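Local coordinates for alpha-1,2-Mannosidase (Trichoderma reesei, PDB 1HCU), which probably removes alpha-1,2-linked mannose residues from high-mannose N-glycans on glycoproteins, using calcium as cofactor, at residues L243-Y248 and G306-F311; D274-H279 and G314-G319; G220-F225 and K266-L271; A176-L181 and S206-P211; S282-S285 and T291-S294. All coordinates share one frame; numbering follows the deposited sequence.

Interaction 1 of 5, residues L243-Y248 and G306-F311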
# COMPACT_ATOMS: atom_id res chain seq x y z
N LEU A 243 1.26 5.96 -9.64
CA LEU A 243 2.50 6.19 -10.37
C LEU A 243 3.65 6.83 -9.60
O LEU A 243 4.76 6.91 -10.13
CB LEU A 243 2.23 7.04 -11.62
CG LEU A 243 1.22 6.51 -12.62
CD1 LEU A 243 1.06 7.55 -13.72
CD2 LEU A 243 1.68 5.16 -13.20
N MET A 244 3.41 7.28 -8.37
CA MET A 244 4.48 7.92 -7.59
C MET A 244 4.43 7.63 -6.10
O MET A 244 5.47 7.49 -5.45
CB MET A 244 4.45 9.44 -7.83
CG MET A 244 5.53 10.24 -7.09
SD MET A 244 5.61 11.99 -7.64
CE MET A 244 6.50 11.81 -9.21
N ASP A 245 3.22 7.53 -5.54
CA ASP A 245 3.03 7.30 -4.11
C ASP A 245 4.05 6.45 -3.36
O ASP A 245 4.78 6.95 -2.50
CB ASP A 245 1.64 6.72 -3.84
CG ASP A 245 1.29 5.55 -4.77
OD1 ASP A 245 2.21 4.90 -5.33
OD2 ASP A 245 0.08 5.28 -4.93
N SER A 246 4.11 5.16 -3.67
CA SER A 246 5.02 4.27 -2.94
C SER A 246 6.51 4.60 -3.01
O SER A 246 7.29 4.09 -2.21
CB SER A 246 4.75 2.80 -3.31
OG SER A 246 4.68 2.59 -4.71
N PHE A 247 6.92 5.46 -3.94
CA PHE A 247 8.33 5.86 -4.05
C PHE A 247 8.74 6.70 -2.83
O PHE A 247 9.75 6.42 -2.19
CB PHE A 247 8.59 6.68 -5.32
CG PHE A 247 9.85 7.48 -5.26
CD1 PHE A 247 9.81 8.85 -5.05
CD2 PHE A 247 11.09 6.85 -5.31
CE1 PHE A 247 10.99 9.59 -4.88
CE2 PHE A 247 12.27 7.57 -5.14
CZ PHE A 247 12.22 8.94 -4.92
N TYR A 248 7.96 7.74 -2.54
CA TYR A 248 8.22 8.60 -1.39
C TYR A 248 8.10 7.78 -0.11
O TYR A 248 8.88 7.96 0.82
CB TYR A 248 7.21 9.76 -1.33
CG TYR A 248 7.39 10.77 -2.45
CD1 TYR A 248 6.30 11.21 -3.19
CD2 TYR A 248 8.65 11.25 -2.77
CE1 TYR A 248 6.47 12.11 -4.24
CE2 TYR A 248 8.83 12.15 -3.81
CZ TYR A 248 7.74 12.57 -4.54
OH TYR A 248 7.92 13.44 -5.59
N GLY A 306 -7.42 11.37 -4.31
CA GLY A 306 -8.25 10.18 -4.23
C GLY A 306 -7.84 9.27 -3.10
O GLY A 306 -6.97 9.62 -2.30
N HIS A 307 -8.45 8.10 -3.04
CA HIS A 307 -8.17 7.14 -1.98
C HIS A 307 -6.71 6.68 -1.90
O HIS A 307 -6.22 6.36 -0.81
CB HIS A 307 -9.10 5.94 -2.14
CG HIS A 307 -9.32 5.18 -0.87
ND1 HIS A 307 -8.31 4.50 -0.23
CD2 HIS A 307 -10.44 4.98 -0.14
CE1 HIS A 307 -8.80 3.91 0.85
NE2 HIS A 307 -10.09 4.18 0.92
N LEU A 308 -6.00 6.64 -3.02
CA LEU A 308 -4.60 6.20 -3.00
C LEU A 308 -3.73 7.16 -2.19
O LEU A 308 -2.89 6.73 -1.40
CB LEU A 308 -4.02 6.07 -4.42
CG LEU A 308 -4.52 4.92 -5.31
CD1 LEU A 308 -3.89 5.03 -6.69
CD2 LEU A 308 -4.17 3.58 -4.66
N ALA A 309 -3.96 8.46 -2.38
CA ALA A 309 -3.18 9.47 -1.66
C ALA A 309 -3.49 9.53 -0.17
O ALA A 309 -2.76 10.18 0.59
CB ALA A 309 -3.39 10.84 -2.28
N SER A 310 -4.55 8.86 0.28
CA SER A 310 -4.89 8.93 1.69
C SER A 310 -3.89 8.19 2.58
O SER A 310 -3.97 8.27 3.81
CB SER A 310 -6.30 8.40 1.94
OG SER A 310 -6.38 7.01 1.71
N PHE A 311 -2.95 7.47 1.98
CA PHE A 311 -1.95 6.72 2.75
C PHE A 311 -0.91 7.72 3.27
O PHE A 311 -0.16 7.43 4.21
CB PHE A 311 -1.24 5.70 1.86
CG PHE A 311 0.03 6.23 1.24
CD1 PHE A 311 1.27 5.93 1.80
CD2 PHE A 311 -0.02 7.09 0.15
CE1 PHE A 311 2.44 6.50 1.29
CE2 PHE A 311 1.13 7.67 -0.37
CZ PHE A 311 2.37 7.37 0.21
O HOH W 1 -0.97 4.66 -2.05

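Interaction 2 of 5, residues D274-H279 and G314-G319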
# COMPACT_ATOMS: atom_id res chain seq x y z
N ASP A 274 8.87 18.32 3.09
CA ASP A 274 8.83 19.75 3.30
C ASP A 274 8.23 20.46 2.09
O ASP A 274 7.47 21.41 2.24
CB ASP A 274 10.24 20.29 3.60
CG ASP A 274 10.77 19.82 4.95
OD1 ASP A 274 9.94 19.46 5.81
OD2 ASP A 274 12.00 19.82 5.15
N SER A 275 8.55 19.97 0.90
CA SER A 275 8.00 20.57 -0.31
C SER A 275 6.50 20.32 -0.48
O SER A 275 5.79 21.20 -0.97
CB SER A 275 8.75 20.09 -1.55
OG SER A 275 10.00 20.72 -1.66
N THR A 276 5.99 19.15 -0.10
CA THR A 276 4.56 18.93 -0.28
C THR A 276 3.78 19.71 0.77
O THR A 276 2.65 20.12 0.54
CB THR A 276 4.17 17.42 -0.24
OG1 THR A 276 3.81 17.04 1.09
CG2 THR A 276 5.32 16.57 -0.72
N ILE A 277 4.41 19.93 1.92
CA ILE A 277 3.77 20.68 2.99
C ILE A 277 3.66 22.15 2.62
O ILE A 277 2.64 22.79 2.89
CB ILE A 277 4.56 20.55 4.31
CG1 ILE A 277 4.38 19.14 4.87
CG2 ILE A 277 4.05 21.57 5.33
CD1 ILE A 277 5.10 18.91 6.18
N GLY A 278 4.70 22.70 2.00
CA GLY A 278 4.66 24.11 1.63
C GLY A 278 4.05 24.41 0.27
O GLY A 278 3.71 25.55 -0.01
N HIS A 279 3.87 23.39 -0.56
CA HIS A 279 3.34 23.62 -1.90
C HIS A 279 2.18 22.74 -2.37
O HIS A 279 1.39 23.15 -3.20
CB HIS A 279 4.49 23.50 -2.91
CG HIS A 279 5.68 24.34 -2.58
ND1 HIS A 279 5.67 25.72 -2.66
CD2 HIS A 279 6.92 24.00 -2.17
CE1 HIS A 279 6.86 26.19 -2.32
NE2 HIS A 279 7.63 25.17 -2.01
N GLY A 314 -0.31 8.47 7.18
CA GLY A 314 0.49 7.54 7.94
C GLY A 314 1.97 7.70 7.63
O GLY A 314 2.81 7.54 8.52
N ASN A 315 2.29 8.03 6.39
CA ASN A 315 3.69 8.17 6.02
C ASN A 315 4.36 9.36 6.72
O ASN A 315 5.47 9.22 7.23
CB ASN A 315 3.86 8.30 4.50
CG ASN A 315 5.26 7.94 4.05
OD1 ASN A 315 5.74 6.84 4.33
ND2 ASN A 315 5.91 8.85 3.36
N PHE A 316 3.69 10.51 6.75
CA PHE A 316 4.24 11.69 7.42
C PHE A 316 4.41 11.41 8.91
O PHE A 316 5.38 11.84 9.52
CB PHE A 316 3.33 12.92 7.23
CG PHE A 316 3.66 13.72 6.00
CD1 PHE A 316 3.20 13.33 4.74
CD2 PHE A 316 4.47 14.85 6.10
CE1 PHE A 316 3.55 14.05 3.61
CE2 PHE A 316 4.83 15.57 4.96
CZ PHE A 316 4.37 15.17 3.71
N ILE A 317 3.44 10.68 9.47
CA ILE A 317 3.47 10.31 10.87
C ILE A 317 4.68 9.42 11.09
O ILE A 317 5.48 9.67 12.01
CB ILE A 317 2.18 9.55 11.28
CG1 ILE A 317 1.01 10.53 11.39
CG2 ILE A 317 2.38 8.83 12.61
CD1 ILE A 317 -0.34 9.88 11.50
N LEU A 318 4.85 8.40 10.25
CA LEU A 318 6.00 7.50 10.38
C LEU A 318 7.30 8.30 10.38
O LEU A 318 8.17 8.08 11.23
CB LEU A 318 6.04 6.49 9.25
CG LEU A 318 7.25 5.55 9.26
CD1 LEU A 318 7.40 4.89 10.63
CD2 LEU A 318 7.07 4.51 8.18
N GLY A 319 7.41 9.22 9.43
CA GLY A 319 8.59 10.06 9.32
C GLY A 319 8.80 10.91 10.56
O GLY A 319 9.93 11.10 10.99

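Interaction 3 of 5, residues G220-F225 and K266-L271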
# COMPACT_ATOMS: atom_id res chain seq x y z
N GLY A 220 13.05 17.78 -4.11
CA GLY A 220 12.52 16.51 -3.64
C GLY A 220 11.31 16.00 -4.42
O GLY A 220 11.02 14.81 -4.38
N LEU A 221 10.62 16.89 -5.12
CA LEU A 221 9.45 16.51 -5.91
C LEU A 221 9.86 16.25 -7.35
O LEU A 221 9.84 17.16 -8.20
CB LEU A 221 8.36 17.59 -5.82
CG LEU A 221 7.84 17.77 -4.39
CD1 LEU A 221 6.74 18.83 -4.35
CD2 LEU A 221 7.32 16.43 -3.87
N ILE A 222 10.22 15.00 -7.61
CA ILE A 222 10.69 14.53 -8.91
C ILE A 222 9.60 14.24 -9.93
O ILE A 222 8.41 14.32 -9.63
CB ILE A 222 11.54 13.24 -8.73
CG1 ILE A 222 10.69 12.11 -8.12
CG2 ILE A 222 12.71 13.54 -7.79
CD1 ILE A 222 11.40 10.74 -8.07
N GLY A 223 10.03 13.91 -11.14
CA GLY A 223 9.10 13.59 -12.22
C GLY A 223 8.53 12.20 -12.05
O GLY A 223 8.91 11.48 -11.12
N THR A 224 7.65 11.79 -12.96
CA THR A 224 6.99 10.50 -12.89
C THR A 224 7.61 9.37 -13.72
O THR A 224 7.69 8.23 -13.26
CB THR A 224 5.50 10.64 -13.31
OG1 THR A 224 4.85 11.59 -12.46
CG2 THR A 224 4.77 9.30 -13.19
N PHE A 225 8.05 9.68 -14.93
CA PHE A 225 8.63 8.66 -15.80
C PHE A 225 10.13 8.78 -16.02
O PHE A 225 10.66 9.86 -16.29
CB PHE A 225 7.90 8.65 -17.14
CG PHE A 225 6.40 8.58 -17.00
CD1 PHE A 225 5.61 9.71 -17.20
CD2 PHE A 225 5.78 7.37 -16.65
CE1 PHE A 225 4.22 9.64 -17.06
CE2 PHE A 225 4.40 7.30 -16.51
CZ PHE A 225 3.62 8.43 -16.71
N LYS A 266 16.62 9.11 3.57
CA LYS A 266 15.93 9.93 4.56
C LYS A 266 15.97 11.41 4.15
O LYS A 266 14.98 12.12 4.28
CB LYS A 266 16.59 9.76 5.93
CG LYS A 266 16.11 10.77 6.95
CD LYS A 266 17.20 11.15 7.94
CE LYS A 266 18.38 11.79 7.25
NZ LYS A 266 19.40 12.29 8.21
N ASP A 267 17.13 11.87 3.68
CA ASP A 267 17.27 13.26 3.25
C ASP A 267 16.39 13.57 2.05
O ASP A 267 15.79 14.64 1.98
CB ASP A 267 18.74 13.59 2.91
CG ASP A 267 19.61 13.77 4.15
OD1 ASP A 267 19.07 13.83 5.28
OD2 ASP A 267 20.85 13.88 3.99
N ARG A 268 16.29 12.64 1.10
CA ARG A 268 15.46 12.87 -0.07
C ARG A 268 13.97 12.94 0.32
O ARG A 268 13.18 13.64 -0.32
CB ARG A 268 15.69 11.77 -1.13
CG ARG A 268 17.11 11.75 -1.70
CD ARG A 268 17.50 13.10 -2.33
NE ARG A 268 16.59 13.49 -3.39
CZ ARG A 268 16.72 14.59 -4.13
NH1 ARG A 268 17.72 15.43 -3.92
NH2 ARG A 268 15.82 14.85 -5.08
N TRP A 269 13.61 12.21 1.37
CA TRP A 269 12.24 12.19 1.88
C TRP A 269 11.90 13.55 2.51
O TRP A 269 10.83 14.11 2.27
CB TRP A 269 12.08 11.10 2.94
CG TRP A 269 10.66 10.92 3.42
CD1 TRP A 269 9.69 10.18 2.82
CD2 TRP A 269 10.05 11.57 4.54
NE1 TRP A 269 8.50 10.34 3.49
CE2 TRP A 269 8.69 11.19 4.55
CE3 TRP A 269 10.51 12.45 5.53
CZ2 TRP A 269 7.77 11.65 5.51
CZ3 TRP A 269 9.60 12.91 6.49
CH2 TRP A 269 8.25 12.51 6.47
N VAL A 270 12.82 14.05 3.33
CA VAL A 270 12.63 15.33 4.01
C VAL A 270 12.37 16.46 3.03
O VAL A 270 11.54 17.33 3.30
CB VAL A 270 13.85 15.68 4.92
CG1 VAL A 270 13.68 17.09 5.50
CG2 VAL A 270 13.96 14.67 6.08
N LEU A 271 13.09 16.46 1.91
CA LEU A 271 12.90 17.49 0.89
C LEU A 271 11.49 17.33 0.34
O LEU A 271 10.73 18.29 0.23
CB LEU A 271 13.90 17.31 -0.26
CG LEU A 271 15.33 17.82 -0.11
CD1 LEU A 271 16.15 17.32 -1.29
CD2 LEU A 271 15.35 19.34 -0.05
O HOH W 2 12.35 12.82 -3.02

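Interaction 4 of 5, residues A176-L181 and S206-P211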
# COMPACT_ATOMS: atom_id res chain seq x y z
N ALA A 176 7.07 5.19 -9.02
CA ALA A 176 6.48 4.31 -8.02
C ALA A 176 6.93 2.86 -8.25
O ALA A 176 7.38 2.20 -7.32
CB ALA A 176 4.96 4.39 -8.04
N GLU A 177 6.83 2.37 -9.48
CA GLU A 177 7.21 0.99 -9.77
C GLU A 177 8.71 0.73 -9.70
O GLU A 177 9.15 -0.39 -9.41
CB GLU A 177 6.64 0.56 -11.13
CG GLU A 177 5.12 0.80 -11.20
CD GLU A 177 4.43 0.07 -12.34
OE1 GLU A 177 3.39 0.58 -12.81
OE2 GLU A 177 4.92 -1.00 -12.76
N ILE A 178 9.50 1.76 -9.96
CA ILE A 178 10.95 1.66 -9.89
C ILE A 178 11.40 1.75 -8.44
O ILE A 178 12.27 1.00 -8.00
CB ILE A 178 11.63 2.82 -10.64
CG1 ILE A 178 11.35 2.72 -12.14
CG2 ILE A 178 13.13 2.81 -10.34
CD1 ILE A 178 11.85 3.92 -12.92
N GLY A 179 10.78 2.67 -7.69
CA GLY A 179 11.15 2.88 -6.30
C GLY A 179 10.43 2.08 -5.23
O GLY A 179 10.52 2.41 -4.05
N SER A 180 9.72 1.03 -5.63
CA SER A 180 9.01 0.21 -4.66
C SER A 180 9.53 -1.22 -4.67
O SER A 180 8.79 -2.15 -4.37
CB SER A 180 7.51 0.21 -4.94
OG SER A 180 6.95 1.49 -4.73
N LEU A 181 10.82 -1.38 -4.99
CA LEU A 181 11.45 -2.70 -5.05
C LEU A 181 12.58 -2.85 -4.04
O LEU A 181 12.90 -3.97 -3.62
CB LEU A 181 12.01 -2.92 -6.45
CG LEU A 181 11.04 -2.65 -7.59
CD1 LEU A 181 11.75 -2.79 -8.93
CD2 LEU A 181 9.86 -3.60 -7.49
N SER A 206 18.94 4.62 -7.48
CA SER A 206 19.93 5.69 -7.51
C SER A 206 19.58 6.83 -8.47
O SER A 206 19.83 7.99 -8.16
CB SER A 206 21.31 5.12 -7.88
OG SER A 206 21.39 4.78 -9.25
N TYR A 207 19.00 6.50 -9.62
CA TYR A 207 18.61 7.49 -10.62
C TYR A 207 17.51 8.43 -10.13
O TYR A 207 17.38 9.55 -10.62
CB TYR A 207 18.14 6.78 -11.89
CG TYR A 207 19.25 6.04 -12.61
CD1 TYR A 207 20.09 6.71 -13.50
CD2 TYR A 207 19.46 4.68 -12.40
CE1 TYR A 207 21.12 6.04 -14.16
CE2 TYR A 207 20.50 4.00 -13.05
CZ TYR A 207 21.32 4.69 -13.94
OH TYR A 207 22.31 4.02 -14.61
N LEU A 208 16.74 7.96 -9.15
CA LEU A 208 15.64 8.73 -8.58
C LEU A 208 16.09 9.63 -7.43
O LEU A 208 15.41 10.60 -7.10
CB LEU A 208 14.55 7.79 -8.06
CG LEU A 208 13.64 7.10 -9.08
CD1 LEU A 208 14.47 6.31 -10.08
CD2 LEU A 208 12.67 6.17 -8.34
N LEU A 209 17.24 9.32 -6.84
CA LEU A 209 17.76 10.10 -5.72
C LEU A 209 18.51 11.36 -6.15
O LEU A 209 18.55 12.35 -5.42
CB LEU A 209 18.65 9.22 -4.84
CG LEU A 209 17.97 7.94 -4.34
CD1 LEU A 209 18.93 7.18 -3.42
CD2 LEU A 209 16.65 8.28 -3.61
N ASN A 210 19.12 11.32 -7.33
CA ASN A 210 19.83 12.47 -7.89
C ASN A 210 19.26 12.63 -9.30
O ASN A 210 19.91 12.31 -10.30
CB ASN A 210 21.34 12.22 -7.96
CG ASN A 210 22.13 13.47 -8.33
OD1 ASN A 210 21.55 14.52 -8.66
ND2 ASN A 210 23.45 13.37 -8.29
N PRO A 211 18.02 13.11 -9.39
CA PRO A 211 17.29 13.32 -10.64
C PRO A 211 17.99 14.17 -11.68
O PRO A 211 18.37 15.31 -11.42
CB PRO A 211 15.98 13.94 -10.17
CG PRO A 211 16.39 14.70 -8.95
CD PRO A 211 17.29 13.71 -8.26

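Interaction 5 of 5, residues S282-S285 and T291-S294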
# COMPACT_ATOMS: atom_id res chain seq x y z
N SER A 282 -3.37 21.65 0.17
CA SER A 282 -4.42 22.47 -0.42
C SER A 282 -5.69 22.44 0.44
O SER A 282 -6.02 21.42 1.05
CB SER A 282 -4.72 21.96 -1.84
OG SER A 282 -5.68 22.76 -2.51
N HIS A 283 -6.40 23.57 0.48
CA HIS A 283 -7.62 23.67 1.29
C HIS A 283 -8.85 23.95 0.44
O HIS A 283 -8.86 24.89 -0.35
CB HIS A 283 -7.46 24.78 2.34
CG HIS A 283 -6.21 24.67 3.15
ND1 HIS A 283 -5.95 23.62 4.01
CD2 HIS A 283 -5.11 25.46 3.19
CE1 HIS A 283 -4.76 23.78 4.55
NE2 HIS A 283 -4.22 24.88 4.07
N PRO A 284 -9.91 23.13 0.58
CA PRO A 284 -11.14 23.34 -0.20
C PRO A 284 -11.74 24.70 0.12
O PRO A 284 -11.84 25.08 1.29
CB PRO A 284 -12.04 22.20 0.27
CG PRO A 284 -11.08 21.11 0.60
CD PRO A 284 -9.98 21.87 1.33
N SER A 285 -12.15 25.42 -0.91
CA SER A 285 -12.72 26.74 -0.73
C SER A 285 -13.93 26.76 0.22
O SER A 285 -14.15 27.75 0.92
CB SER A 285 -13.11 27.34 -2.10
OG SER A 285 -14.11 26.57 -2.75
N THR A 291 -7.56 19.69 4.68
CA THR A 291 -6.32 19.74 3.94
C THR A 291 -6.12 18.48 3.11
O THR A 291 -6.07 17.38 3.65
CB THR A 291 -5.12 19.89 4.88
OG1 THR A 291 -5.22 21.13 5.61
CG2 THR A 291 -3.82 19.90 4.07
N PHE A 292 -6.00 18.66 1.79
CA PHE A 292 -5.77 17.55 0.86
C PHE A 292 -4.46 17.79 0.11
O PHE A 292 -3.91 18.89 0.14
CB PHE A 292 -6.91 17.43 -0.17
CG PHE A 292 -8.25 17.14 0.43
CD1 PHE A 292 -8.45 16.01 1.23
CD2 PHE A 292 -9.33 17.99 0.20
CE1 PHE A 292 -9.69 15.75 1.80
CE2 PHE A 292 -10.58 17.74 0.77
CZ PHE A 292 -10.76 16.62 1.57
N LEU A 293 -3.97 16.76 -0.57
CA LEU A 293 -2.74 16.89 -1.35
C LEU A 293 -3.08 17.04 -2.83
O LEU A 293 -3.79 16.20 -3.41
CB LEU A 293 -1.83 15.67 -1.13
CG LEU A 293 -1.28 15.46 0.29
CD1 LEU A 293 -0.22 14.34 0.31
CD2 LEU A 293 -0.67 16.75 0.77
N SER A 294 -2.59 18.12 -3.44
CA SER A 294 -2.82 18.36 -4.87
C SER A 294 -1.73 17.63 -5.65
O SER A 294 -0.71 17.24 -5.07
CB SER A 294 -2.72 19.86 -5.20
OG SER A 294 -3.78 20.61 -4.63

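Interaction 1 of 5, residues L243-Y248 and G306-F311
Asp245 meets Phe311 with the foot of its side chain and reaches towards Leu308 with its tip. At CB the partner is the aromatic ring: Asp245 CB rests 3.6 Å from Phe311 CE2, approaching it obliquely. The next ring carbon, Phe311 CZ, lies 3.7 Å from the backbone Asp245 O, so the ring backs the main chain as well as the methylene. From CB the chain turns sharply, CG sitting between the backbone N and the carbonyl carbon (chi1 48°), and this sends the two carboxylate oxygens to different tasks. OD1 folds back on the adjoining backbone and takes the N-H of Ser246 on its anti side, 28° out of the carboxylate plane; the modelled length is so short that it is doubtful in detail. OD2 points across the gap. It accepts a hydrogen bond from a water 3.1 Å away, which also donates to Leu308 O at 2.9 Å. Beside this water bridge Asp245 OD2 stands 4.2 Å from Leu308 CB, a loose contact. Leu308 and Phe311 also touch Glu393 of helix 393-405, and His307 ND1 makes a weak hydrogen bond to that residue. Asp245 and Glu393 are predicted active-site residues, and the Phe311 side chain is about 6 Å from the bound calcium ion, an arrangement consistent with the catalytic pocket at the heart of a family 47 alpha/alpha-barrel mannosidase.

Interaction 2 of 5, residues D274-H279 and G314-G319
Phe316 reaches Thr276 and Ile277 from a helix turn fastened by the 2.8 Å bond from Leu318 N to Gly314 O, which spans the residue that carries the ring. The backbones stay well apart, 10.0 Å between Ile277 CA and Phe316 CA, and the ring fills much of that distance. Its far end meets a hydroxyl: Thr276 OG1 sits 3.3 Å from Phe316 CZ, at the ring edge and near its plane, where the slightly positive aromatic hydrogens lie. Ile277 brings two atoms to one ring carbon, CG1 and CD1 each 3.6 Å from Phe316 CE2, with CD1 approaching obliquely. Its outer branch is stretched out, with chi2 at -179°, which carries CD1 along the ring. Phe331 and Trp240 also meet the Phe316 ring, and Leu335 of helix 326-344 touches it too. Cutting this residue back to an alanine would probably open a gap between helices 263-280 and 312-323, leaving Ile277 CD1 and Thr276 OG1 without the ring they touch. Because the join depends on dispersion, with one hydroxyl touching an aromatic edge, its strength should come from close fit more than from precise bond direction.

Interaction 3 of 5, residues G220-F225 and K266-L271
The guanidinium of Arg268 offers its edge to Ile222, whose CG2 stands 4.3 Å from Arg268 NH2 near the plane of the group. Gly220 CA comes at the same nitrogen obliquely, 4.0 Å from Arg268 NH2. One face is covered from within the helix by Leu271 CD1, 3.6 Å above the plane and offset toward the rim. The arginine gets there by bending at chi2 and chi3 (-57° and -58°), which curls its end back beside the helix. Glu216 holds it in place: OE1 makes a salt bridge with Arg268 NH2 and also accepts the N-H of Gly220, tying loop and arginine to one carboxylate oxygen. Gly220 itself lies very close to the helix, with its CA 3.7 Å from Leu271 CB. A CB on Gly220 would run into Leu271 CB, and with phi at 90° it would also press on the carbonyl oxygen of the preceding residue. A water completes the join, donating to Gly220 O at 2.8 Å and to Arg268 O at 2.9 Å. Here a glycine lets the loop following helix 196-209 lay its main chain directly on helix 263-280, in what is expected to be the alpha/alpha barrel of family 47.

Interaction 4 of 5, residues A176-L181 and S206-P211
Leu208 pushes both its methyls against Ile178 and Gly179, and nearly all the tight packing is gathered there. Ile178 CG2 is the shared partner, 3.8 Å from Leu208 CD1 and 3.9 Å from Leu208 CD2, so the leucine fork straddles that one methyl as the two side chains cross obliquely. Ile178 holds CG2 anti to its backbone nitrogen while CG1 lies beside that nitrogen (chi1 -66°); of the two branches, it is CG2 that faces Leu208. The second leucine methyl continues onto the main chain, with Leu208 CD2 4.0 Å from Gly179 N. Gly179 is where the short helix leaves helical geometry, and a CB there would be a tight fit, 3.4 Å from Leu208 CD2, so the lack of a side chain eases the approach of the leucine. Phe247 touches Leu208 as well. Just beyond, the buried Ser180 OG donates to Ala176 O at 2.7 Å, and it is also hydrogen-bonded to Ser246 OG. The other segment slackens towards its end: Leu209 N still reaches Ser206 O at 3.2 Å, but the bond from Asn210 N to that same oxygen is weak, and Asn210 is exposed. One well-packed leucine thus joins two helix ends, that of 175-178 and that of 196-209, within the alpha/alpha barrel expected of glycosyl hydrolase family 47.

Interaction 5 of 5, residues S282-S285 and T291-S294
His283 and Thr291 bring their side chains alongside each other through matching first torsions, His283 CG and Thr291 OG1 each lying anti to its carbonyl carbon (chi1 -51° and -62°). The two point the same way at the loop end of a beta-hairpin in which strand 281-282 runs antiparallel to strand 292-297. Thr291 OG1 lies beside the imidazole, though the exact spacing in the model is doubtful. His283 ND1 is hydrogen-bonded to Leu290 O in the hairpin loop, and Thr291 OG1 to Lys334 NZ. Swapping the histidine for an alanine is likely to leave Leu290 O without its imidazole mate and Thr291 without the flat group lying beside it. The hairpin itself is closed by the hydrogen-bonded pair Ser282 and Phe292, with Ser282 N to Phe292 O at 2.8 Å and Phe292 N to Ser282 O at 2.9 Å, the latter nearly straight at 168°. Ser282 O takes a further CA-H...O contact from Thr291 CA, 3.4 Å away. On the face that carries the side chains of Ser282 and Phe292, Pro284 crosses the phenylalanine at about a right angle, its CG 3.4 Å from Phe292 CE2. Phe355 and Tyr339 meet that buried ring edge-to-face, and Trp357 meets it at a slant. Trp357 NE1 and Asp359 OD1 both bond to Ser282 OG, while on the neighbouring strand Ser294 OG lies 3.2 Å from Ser282 CB.

Interaction 1 holds the predicted active-site residue Asp245, and the other contacts spread outward from it. Close by in the chain, Phe247 packs on Ile222 of interaction 3 and on Leu208 of interaction 4, while a backbone hydrogen bond joins Leu243 to Ala176 of interaction 4. Interactions 3 and 4 lie with centres 9 Å apart and touch where Arg268 passes Leu209 and Pro211. Interactions 2 and 3 share helix 263-280, their centres 11 Å apart, with Leu221 packed on Ser275 and Thr276. The Phe316 side chain of interaction 2 remains about 11 Å from that of Asp245. Interaction 5 adjoins interaction 2 in sequence, its centre about 16 Å from that of interaction 1.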